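Local structure of OxyR (Porphyromonas gingivalis, 3HO7) at residues L79-E84 with R187-A192; P94-D99 with K174-P179; W112-G117 with E146-L151. The protein is a redox-sensitive transcriptional activator of the LysR family that probably binds DNA, represented here by its regulatory domain. One frame throughout, in Å; residues are numbered along the deposited sequence.

Contact 1: L79-E84 with R187-A192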
loop_
_atom_site.group_PDB
_atom_site.type_symbol
_atom_site.label_atom_id
_atom_site.label_comp_id
_atom_site.label_asym_id
_atom_site.label_seq_id
_atom_site.Cartn_x
_atom_site.Cartn_y
_atom_site.Cartn_z
ATOM N N LEU A 79 -16.264 -17.649 -7.019
ATOM C CA LEU A 79 -15.929 -16.538 -7.893
ATOM C C LEU A 79 -16.731 -15.289 -7.545
ATOM O O LEU A 79 -17.943 -15.350 -7.332
ATOM C CB LEU A 79 -16.160 -16.924 -9.357
ATOM C CG LEU A 79 -15.857 -15.854 -10.407
ATOM C CD1 LEU A 79 -14.387 -15.442 -10.347
ATOM C CD2 LEU A 79 -16.221 -16.346 -11.798
ATOM N N LEU A 80 -16.042 -14.158 -7.475
ATOM C CA LEU A 80 -16.703 -12.875 -7.288
ATOM C C LEU A 80 -16.671 -12.103 -8.600
ATOM O O LEU A 80 -17.704 -11.647 -9.087
ATOM C CB LEU A 80 -16.033 -12.075 -6.171
ATOM C CG LEU A 80 -16.065 -12.739 -4.792
ATOM C CD1 LEU A 80 -15.440 -11.836 -3.742
ATOM C CD2 LEU A 80 -17.498 -13.100 -4.415
ATOM N N TYR A 81 -15.480 -11.980 -9.179
ATOM C CA TYR A 81 -15.319 -11.300 -10.459
ATOM C C TYR A 81 -13.917 -11.498 -11.024
ATOM O O TYR A 81 -12.977 -11.810 -10.285
ATOM C CB TYR A 81 -15.616 -9.805 -10.316
ATOM C CG TYR A 81 -14.730 -9.086 -9.323
ATOM C CD1 TYR A 81 -13.607 -8.383 -9.745
ATOM C CD2 TYR A 81 -15.020 -9.104 -7.967
ATOM C CE1 TYR A 81 -12.797 -7.721 -8.838
ATOM C CE2 TYR A 81 -14.216 -8.450 -7.053
ATOM C CZ TYR A 81 -13.108 -7.760 -7.492
ATOM O OH TYR A 81 -12.313 -7.111 -6.572
ATOM N N TYR A 82 -13.788 -11.320 -12.334
ATOM C CA TYR A 82 -12.486 -11.315 -12.986
ATOM C C TYR A 82 -12.001 -9.881 -13.091
ATOM O O TYR A 82 -12.793 -8.944 -13.039
ATOM C CB TYR A 82 -12.568 -11.948 -14.376
ATOM C CG TYR A 82 -12.900 -13.420 -14.360
ATOM C CD1 TYR A 82 -14.201 -13.860 -14.571
ATOM C CD2 TYR A 82 -11.916 -14.372 -14.127
ATOM C CE1 TYR A 82 -14.510 -15.204 -14.552
ATOM C CE2 TYR A 82 -12.217 -15.721 -14.108
ATOM C CZ TYR A 82 -13.517 -16.131 -14.321
ATOM O OH TYR A 82 -13.831 -17.469 -14.303
ATOM N N GLU A 83 -10.697 -9.704 -13.235
ATOM C CA GLU A 83 -10.140 -8.366 -13.293
ATOM C C GLU A 83 -8.881 -8.363 -14.137
ATOM O O GLU A 83 -7.946 -9.119 -13.877
ATOM C CB GLU A 83 -9.831 -7.856 -11.888
ATOM C CG GLU A 83 -9.298 -6.436 -11.854
ATOM C CD GLU A 83 -9.191 -5.893 -10.444
ATOM O OE1 GLU A 83 -8.954 -6.693 -9.518
ATOM O OE2 GLU A 83 -9.339 -4.668 -10.266
ATOM N N GLU A 84 -8.881 -7.542 -15.177
ATOM C CA GLU A 84 -7.742 -7.454 -16.069
ATOM C C GLU A 84 -6.550 -6.739 -15.459
ATOM O O GLU A 84 -6.698 -5.737 -14.767
ATOM C CB GLU A 84 -8.131 -6.738 -17.363
ATOM C CG GLU A 84 -8.898 -7.592 -18.344
ATOM C CD GLU A 84 -8.873 -7.024 -19.749
ATOM O OE1 GLU A 84 -7.940 -6.263 -20.073
ATOM O OE2 GLU A 84 -9.786 -7.349 -20.531
ATOM N N ARG A 187 -6.962 -11.639 -13.516
ATOM C CA ARG A 187 -6.937 -12.412 -12.287
ATOM C C ARG A 187 -8.372 -12.631 -11.839
ATOM O O ARG A 187 -9.277 -11.910 -12.258
ATOM C CB ARG A 187 -6.145 -11.696 -11.193
ATOM C CG ARG A 187 -6.859 -10.511 -10.575
ATOM C CD ARG A 187 -6.024 -9.919 -9.462
ATOM N NE ARG A 187 -6.596 -8.680 -8.952
ATOM C CZ ARG A 187 -6.037 -7.952 -7.993
ATOM N NH1 ARG A 187 -4.895 -8.346 -7.448
ATOM N NH2 ARG A 187 -6.619 -6.832 -7.584
ATOM N N GLU A 188 -8.578 -13.635 -10.998
ATOM C CA GLU A 188 -9.904 -13.902 -10.466
ATOM C C GLU A 188 -9.953 -13.509 -9.001
ATOM O O GLU A 188 -9.137 -13.965 -8.201
ATOM C CB GLU A 188 -10.274 -15.376 -10.639
ATOM C CG GLU A 188 -9.353 -16.338 -9.912
ATOM C CD GLU A 188 -9.692 -17.788 -10.185
ATOM O OE1 GLU A 188 -10.893 -18.131 -10.193
ATOM O OE2 GLU A 188 -8.754 -18.587 -10.396
ATOM N N VAL A 189 -10.897 -12.639 -8.661
ATOM C CA VAL A 189 -11.117 -12.252 -7.279
ATOM C C VAL A 189 -12.184 -13.173 -6.701
ATOM O O VAL A 189 -13.277 -13.282 -7.249
ATOM C CB VAL A 189 -11.567 -10.782 -7.173
ATOM C CG1 VAL A 189 -11.785 -10.394 -5.721
ATOM C CG2 VAL A 189 -10.535 -9.866 -7.822
ATOM N N ARG A 190 -11.854 -13.848 -5.606
ATOM C CA ARG A 190 -12.731 -14.869 -5.051
ATOM C C ARG A 190 -12.922 -14.676 -3.556
ATOM O O ARG A 190 -12.106 -14.037 -2.895
ATOM C CB ARG A 190 -12.164 -16.264 -5.333
ATOM C CG ARG A 190 -11.812 -16.493 -6.800
ATOM C CD ARG A 190 -11.270 -17.894 -7.045
ATOM N NE ARG A 190 -12.287 -18.917 -6.824
ATOM C CZ ARG A 190 -13.164 -19.304 -7.743
ATOM N NH1 ARG A 190 -13.151 -18.753 -8.949
ATOM N NH2 ARG A 190 -14.054 -20.241 -7.453
ATOM N N LEU A 191 -14.011 -15.223 -3.026
ATOM C CA LEU A 191 -14.260 -15.172 -1.592
ATOM C C LEU A 191 -14.022 -16.550 -0.996
ATOM O O LEU A 191 -14.721 -17.509 -1.328
ATOM C CB LEU A 191 -15.692 -14.718 -1.301
ATOM C CG LEU A 191 -15.909 -14.117 0.092
ATOM C CD1 LEU A 191 -17.392 -14.060 0.428
ATOM C CD2 LEU A 191 -15.156 -14.910 1.145
ATOM N N ALA A 192 -13.028 -16.649 -0.121
ATOM C CA ALA A 192 -12.644 -17.936 0.447
ATOM C C ALA A 192 -13.085 -18.089 1.899
ATOM O O ALA A 192 -13.213 -17.105 2.631
ATOM C CB ALA A 192 -11.142 -18.138 0.322
HETATM O O HOH W 1 -12.873 -19.203 -12.569
#

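Contact 2: P94-D99 with K174-P179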
loop_
_atom_site.group_PDB
_atom_site.type_symbol
_atom_site.label_atom_id
_atom_site.label_comp_id
_atom_site.label_asym_id
_atom_site.label_seq_id
_atom_site.Cartn_x
_atom_site.Cartn_y
_atom_site.Cartn_z
ATOM N N PRO A 94 10.199 3.552 -23.880
ATOM C CA PRO A 94 9.952 3.481 -25.316
ATOM C C PRO A 94 8.560 2.923 -25.607
ATOM O O PRO A 94 7.925 3.320 -26.583
ATOM C CB PRO A 94 11.027 2.510 -25.807
ATOM C CG PRO A 94 12.141 2.666 -24.830
ATOM C CD PRO A 94 11.497 2.963 -23.505
ATOM N N LEU A 95 8.095 2.011 -24.757
ATOM C CA LEU A 95 6.780 1.400 -24.932
ATOM C C LEU A 95 5.635 2.393 -24.772
ATOM O O LEU A 95 4.490 2.080 -25.091
ATOM C CB LEU A 95 6.589 0.229 -23.965
ATOM C CG LEU A 95 6.873 -1.156 -24.548
ATOM C CD1 LEU A 95 6.762 -2.232 -23.479
ATOM C CD2 LEU A 95 5.918 -1.443 -25.699
ATOM N N PHE A 96 5.939 3.587 -24.278
ATOM C CA PHE A 96 4.895 4.589 -24.086
ATOM C C PHE A 96 4.290 5.013 -25.422
ATOM O O PHE A 96 3.111 5.350 -25.498
ATOM C CB PHE A 96 5.432 5.808 -23.331
ATOM C CG PHE A 96 4.361 6.770 -22.896
ATOM C CD1 PHE A 96 3.653 6.556 -21.725
ATOM C CD2 PHE A 96 4.064 7.889 -23.657
ATOM C CE1 PHE A 96 2.667 7.436 -21.323
ATOM C CE2 PHE A 96 3.083 8.775 -23.258
ATOM C CZ PHE A 96 2.382 8.545 -22.086
ATOM N N GLU A 97 5.098 4.986 -26.478
ATOM C CA GLU A 97 4.630 5.418 -27.792
ATOM C C GLU A 97 3.763 4.353 -28.465
ATOM O O GLU A 97 3.162 4.600 -29.511
ATOM C CB GLU A 97 5.807 5.812 -28.691
ATOM C CG GLU A 97 6.731 4.664 -29.055
ATOM C CD GLU A 97 7.770 5.058 -30.089
ATOM O OE1 GLU A 97 8.436 6.102 -29.909
ATOM O OE2 GLU A 97 7.923 4.319 -31.085
ATOM N N GLN A 98 3.694 3.174 -27.856
ATOM C CA GLN A 98 2.851 2.101 -28.371
ATOM C C GLN A 98 1.488 2.109 -27.688
ATOM O O GLN A 98 1.343 2.619 -26.575
ATOM C CB GLN A 98 3.525 0.738 -28.197
ATOM C CG GLN A 98 4.853 0.605 -28.936
ATOM C CD GLN A 98 4.723 0.834 -30.430
ATOM O OE1 GLN A 98 5.723 0.995 -31.135
ATOM N NE2 GLN A 98 3.491 0.853 -30.923
ATOM N N ASP A 99 0.495 1.533 -28.356
ATOM C CA ASP A 99 -0.879 1.558 -27.868
ATOM C C ASP A 99 -1.184 0.380 -26.947
ATOM O O ASP A 99 -2.114 0.434 -26.142
ATOM C CB ASP A 99 -1.855 1.567 -29.045
ATOM C CG ASP A 99 -1.513 2.628 -30.076
ATOM O OD1 ASP A 99 -1.355 3.805 -29.690
ATOM O OD2 ASP A 99 -1.400 2.283 -31.271
ATOM N N LYS A 174 -4.282 8.186 -16.072
ATOM C CA LYS A 174 -4.915 7.335 -17.072
ATOM C C LYS A 174 -4.090 7.266 -18.355
ATOM O O LYS A 174 -4.089 6.248 -19.045
ATOM C CB LYS A 174 -6.341 7.805 -17.367
ATOM C CG LYS A 174 -7.355 7.415 -16.298
ATOM C CD LYS A 174 -8.768 7.847 -16.683
ATOM C CE LYS A 174 -9.783 7.436 -15.625
ATOM N NZ LYS A 174 -11.159 7.913 -15.947
ATOM N N GLU A 175 -3.381 8.348 -18.659
ATOM C CA GLU A 175 -2.528 8.408 -19.843
ATOM C C GLU A 175 -1.439 7.338 -19.837
ATOM O O GLU A 175 -0.943 6.945 -20.895
ATOM C CB GLU A 175 -1.879 9.789 -19.961
ATOM C CG GLU A 175 -2.848 10.901 -20.330
ATOM C CD GLU A 175 -2.213 12.272 -20.240
ATOM O OE1 GLU A 175 -1.247 12.432 -19.463
ATOM O OE2 GLU A 175 -2.683 13.192 -20.941
ATOM N N LEU A 176 -1.063 6.879 -18.649
ATOM C CA LEU A 176 0.014 5.902 -18.525
ATOM C C LEU A 176 -0.494 4.489 -18.765
ATOM O O LEU A 176 0.292 3.562 -18.930
ATOM C CB LEU A 176 0.671 5.990 -17.144
ATOM C CG LEU A 176 1.066 7.385 -16.661
ATOM C CD1 LEU A 176 1.838 7.286 -15.348
ATOM C CD2 LEU A 176 1.883 8.114 -17.720
ATOM N N VAL A 177 -1.812 4.330 -18.789
ATOM C CA VAL A 177 -2.410 3.010 -18.914
ATOM C C VAL A 177 -2.328 2.460 -20.334
ATOM O O VAL A 177 -2.717 3.121 -21.295
ATOM C CB VAL A 177 -3.879 3.008 -18.451
ATOM C CG1 VAL A 177 -4.508 1.649 -18.706
ATOM C CG2 VAL A 177 -3.961 3.376 -16.976
ATOM N N ARG A 178 -1.811 1.243 -20.451
ATOM C CA ARG A 178 -1.791 0.525 -21.715
ATOM C C ARG A 178 -2.326 -0.877 -21.469
ATOM O O ARG A 178 -1.718 -1.655 -20.738
ATOM C CB ARG A 178 -0.367 0.431 -22.267
ATOM C CG ARG A 178 0.312 1.764 -22.515
ATOM C CD ARG A 178 -0.261 2.466 -23.730
ATOM N NE ARG A 178 0.475 3.685 -24.048
ATOM C CZ ARG A 178 0.288 4.847 -23.430
ATOM N NH1 ARG A 178 -0.610 4.943 -22.457
ATOM N NH2 ARG A 178 0.995 5.913 -23.782
ATOM N N PRO A 179 -3.474 -1.210 -22.071
ATOM C CA PRO A 179 -3.965 -2.574 -21.919
ATOM C C PRO A 179 -3.083 -3.556 -22.682
ATOM O O PRO A 179 -2.257 -3.145 -23.494
ATOM C CB PRO A 179 -5.362 -2.517 -22.544
ATOM C CG PRO A 179 -5.311 -1.368 -23.491
ATOM C CD PRO A 179 -4.367 -0.374 -22.891
#

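Contact 3: W112-G117 with E146-L151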
loop_
_atom_site.group_PDB
_atom_site.type_symbol
_atom_site.label_atom_id
_atom_site.label_comp_id
_atom_site.label_asym_id
_atom_site.label_seq_id
_atom_site.Cartn_x
_atom_site.Cartn_y
_atom_site.Cartn_z
ATOM N N TRP A 112 8.599 -3.418 -12.508
ATOM C CA TRP A 112 8.340 -3.597 -11.087
ATOM C C TRP A 112 7.250 -4.643 -10.938
ATOM O O TRP A 112 6.132 -4.453 -11.405
ATOM C CB TRP A 112 7.893 -2.284 -10.448
ATOM C CG TRP A 112 8.826 -1.144 -10.704
ATOM C CD1 TRP A 112 8.607 -0.074 -11.517
ATOM C CD2 TRP A 112 10.132 -0.965 -10.148
ATOM N NE1 TRP A 112 9.693 0.763 -11.501
ATOM C CE2 TRP A 112 10.645 0.238 -10.668
ATOM C CE3 TRP A 112 10.919 -1.705 -9.262
ATOM C CZ2 TRP A 112 11.906 0.720 -10.330
ATOM C CZ3 TRP A 112 12.168 -1.228 -8.928
ATOM C CH2 TRP A 112 12.650 -0.026 -9.460
ATOM N N LEU A 113 7.577 -5.743 -10.276
ATOM C CA LEU A 113 6.627 -6.828 -10.116
ATOM C C LEU A 113 6.337 -7.102 -8.655
ATOM O O LEU A 113 7.250 -7.251 -7.849
ATOM C CB LEU A 113 7.149 -8.101 -10.783
ATOM C CG LEU A 113 7.374 -8.058 -12.294
ATOM C CD1 LEU A 113 7.944 -9.377 -12.782
ATOM C CD2 LEU A 113 6.088 -7.727 -13.029
ATOM N N LEU A 114 5.058 -7.174 -8.316
ATOM C CA LEU A 114 4.679 -7.510 -6.961
ATOM C C LEU A 114 4.909 -9.002 -6.799
ATOM O O LEU A 114 4.450 -9.797 -7.611
ATOM C CB LEU A 114 3.208 -7.171 -6.723
ATOM C CG LEU A 114 2.838 -5.689 -6.806
ATOM C CD1 LEU A 114 1.336 -5.505 -6.954
ATOM C CD2 LEU A 114 3.358 -4.938 -5.593
ATOM N N ASP A 115 5.615 -9.373 -5.742
ATOM C CA ASP A 115 5.875 -10.777 -5.442
ATOM C C ASP A 115 4.591 -11.602 -5.488
ATOM O O ASP A 115 4.549 -12.665 -6.106
ATOM C CB ASP A 115 6.537 -10.922 -4.068
ATOM C CG ASP A 115 7.908 -10.272 -4.009
ATOM O OD1 ASP A 115 8.599 -10.234 -5.048
ATOM O OD2 ASP A 115 8.297 -9.802 -2.918
ATOM N N GLU A 116 3.547 -11.102 -4.833
ATOM C CA GLU A 116 2.272 -11.810 -4.760
ATOM C C GLU A 116 1.197 -11.167 -5.635
ATOM O O GLU A 116 0.260 -11.834 -6.074
ATOM C CB GLU A 116 1.795 -11.898 -3.309
ATOM C CG GLU A 116 0.374 -12.414 -3.145
ATOM C CD GLU A 116 0.047 -12.773 -1.709
ATOM O OE1 GLU A 116 0.920 -13.351 -1.026
ATOM O OE2 GLU A 116 -1.085 -12.483 -1.262
ATOM N N GLY A 117 1.332 -9.869 -5.886
ATOM C CA GLY A 117 0.385 -9.165 -6.738
ATOM C C GLY A 117 0.455 -9.668 -8.167
ATOM O O GLY A 117 -0.573 -9.855 -8.818
ATOM N N GLU A 146 1.209 0.894 -4.511
ATOM C CA GLU A 146 1.313 2.332 -4.341
ATOM C C GLU A 146 2.706 2.777 -4.756
ATOM O O GLU A 146 2.869 3.661 -5.597
ATOM C CB GLU A 146 1.054 2.718 -2.883
ATOM C CG GLU A 146 0.992 4.218 -2.646
ATOM C CD GLU A 146 0.849 4.584 -1.177
ATOM O OE1 GLU A 146 0.845 3.672 -0.325
ATOM O OE2 GLU A 146 0.745 5.791 -0.875
ATOM N N ALA A 147 3.711 2.146 -4.162
ATOM C CA ALA A 147 5.094 2.484 -4.467
ATOM C C ALA A 147 5.395 2.335 -5.955
ATOM O O ALA A 147 5.969 3.233 -6.569
ATOM C CB ALA A 147 6.043 1.633 -3.641
ATOM N N PHE A 148 5.016 1.198 -6.532
ATOM C CA PHE A 148 5.259 0.945 -7.953
ATOM C C PHE A 148 4.605 1.999 -8.850
ATOM O O PHE A 148 5.219 2.484 -9.793
ATOM C CB PHE A 148 4.781 -0.447 -8.365
ATOM C CG PHE A 148 5.567 -1.570 -7.754
ATOM C CD1 PHE A 148 6.840 -1.353 -7.253
ATOM C CD2 PHE A 148 5.040 -2.850 -7.704
ATOM C CE1 PHE A 148 7.566 -2.393 -6.694
ATOM C CE2 PHE A 148 5.759 -3.892 -7.147
ATOM C CZ PHE A 148 7.025 -3.664 -6.645
ATOM N N MET A 149 3.358 2.354 -8.560
ATOM C CA MET A 149 2.679 3.354 -9.375
ATOM C C MET A 149 3.350 4.715 -9.236
ATOM O O MET A 149 3.493 5.449 -10.214
ATOM C CB MET A 149 1.198 3.441 -9.012
ATOM C CG MET A 149 0.465 2.142 -9.248
ATOM S SD MET A 149 -1.279 2.253 -8.822
ATOM C CE MET A 149 -1.838 3.511 -9.963
ATOM N N ARG A 150 3.777 5.042 -8.023
ATOM C CA ARG A 150 4.457 6.304 -7.788
ATOM C C ARG A 150 5.745 6.349 -8.606
ATOM O O ARG A 150 6.119 7.394 -9.134
ATOM C CB ARG A 150 4.750 6.497 -6.298
ATOM C CG ARG A 150 3.512 6.564 -5.410
ATOM C CD ARG A 150 2.618 7.737 -5.774
ATOM N NE ARG A 150 1.645 7.372 -6.796
ATOM C CZ ARG A 150 0.514 6.717 -6.546
ATOM N NH1 ARG A 150 -0.318 6.420 -7.535
ATOM N NH2 ARG A 150 0.216 6.359 -5.305
ATOM N N LEU A 151 6.411 5.204 -8.724
ATOM C CA LEU A 151 7.655 5.137 -9.490
ATOM C C LEU A 151 7.381 5.395 -10.965
ATOM O O LEU A 151 8.045 6.214 -11.603
ATOM C CB LEU A 151 8.335 3.779 -9.306
ATOM C CG LEU A 151 9.033 3.556 -7.964
ATOM C CD1 LEU A 151 9.405 2.090 -7.783
ATOM C CD2 LEU A 151 10.253 4.449 -7.856
#

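Contact 1: L79-E84 with R187-A192
V189 O is held by two donors at once, the consecutive backbone amides of L80 (N to V189 O 2.9 Å) and Y81 (N to V189 O 3.2 Å), both near its carbonyl plane. Two residues facing one make a classic beta bulge, which shifts the antiparallel register by one between the L79-R190 and Y81-V189 pairs. Beyond it the pairing is regular: V189 N returns a 2.8 Å bond to Y81 O, almost along the C=O axis, and E83 and R187 exchange N-H...O bonds in both directions. Strands 75-89 and 184-194 are the two crossover strands that join the halves of the periplasmic-binding-protein-like fold of LysR regulatory domains, and this pairing ties them together. On the face of Y81, V189, E83 and R187, the Y81 ring, with chi1 59° tucking its CG between backbone N and carbonyl carbon, stands alongside V189 and takes V189 CB over one face, 3.5 Å from the ring centroid. Next to them the extended R187 chain grips E83 OE1 side-on with two nitrogens, NH2 at 3.0 Å and NE at 3.1 Å; the oxygen lies in the guanidinium plane but is met from above the carboxylate. E83 OE2 accepts from L164 N, and R187 NH2 also reaches T20 O. On the face of Y82 and E188, R190 bends at chi3 to put NH1 2.7 Å from E188 OE1, while its NE pairs with D77 and E188 OE2 with K69. L79 N lies over one face of the R190 guanidinium, and a water bridges Y82 OH and E188 OE1.

Contact 2: P94-D99 with K174-P179
R178, F96 and D99 bury the most surface here, and R178 does most of the work. Its chain leaves the strand pointing at the 94-99 segment and bends at chi2 (-73°), which carries the guanidinium in among backbone carbonyls. NH2 donates a nearly straight 2.8 Å bond to a lone pair of F96 O; NE donates to Q98 O at 2.9 Å, almost along that C=O axis, and only weakly to F96 O. NH1 turns back to its own segment, meeting E175 O at 2.6 Å and V177 O at 3.0 Å, each from above the carbonyl plane. Four carbonyls therefore fix the rotation of the group. With CG anti to its backbone N, F96 lays one ring face over NH2, in a cation-pi contact with R178 CZ 4.3 Å from the ring centroid and the planes 46° apart. L176 CD2 touches F96 CE1 at 3.7 Å. D99 takes part through its backbone: its CB points away, while D99 O lies 3.7 Å from R178 CD. Strand 177-178 pairs with strand 75-89, so the arginine, clamping carbonyls and covered by an aromatic face, pins the 3-10 turn and the loop after it to the margin of the mixed sheet of the LysR regulatory domain.

Contact 3: W112-G117 with E146-L151
F148 is the main bump: with chi1 at -67°, its ring projects from helix 145-153 into a hollow formed by W112, the backbone of L113 and the side chain of L114. W112 CB sits over one face of that ring, 3.6 Å from the centroid in a CH-pi contact, with L114 CA at the ring's edge. L113 C comes to 3.6 Å from F148 CE2, and the L114 isobutyl group closes in beside the same corner of the ring. The indole and the phenyl ring lie 19° from parallel but displaced, with little of one over the other (W112 five-membered ring to F148 ring centroids 5.5 Å). One helical turn on, L151 supplies the second bump: crossing the indole at about a right angle, its CD1 plants itself over the six-membered ring of W112, 3.8 Å from the centroid. The side chains meet through carbon atoms almost throughout. The indole is held from turning by W112 NE1, which donates to Q156 O. Strands 138-141 and 158-162 line the pocket, Y140 meeting the F148 ring edge-to-face and T159 touching it, while the second subunit packs against the same helix, its P27 on L151 and its E46 on A147.

Overall arrangement
Contacts 1 and 3 are buried, whereas contact 2 lies farther out and is partly exposed. Contacts 1 and 2 belong to the same sheet: strand 75-89 supplies one side of contact 1 and neighbours strand 177-178 of contact 2, although their centres are about 25 Å apart. Contact 3, its centre about 17 Å from that of contact 2, joins a loop to helix 145-153, and L176 of contact 2 touches the end of that helix at V152 and E153. Chemistry follows place: backbone pairing and one buried salt bridge between the crossover strands, an arginine on carbonyls and an aromatic ring near the surface, and aromatic-aliphatic packing beneath the helix that meets the second subunit.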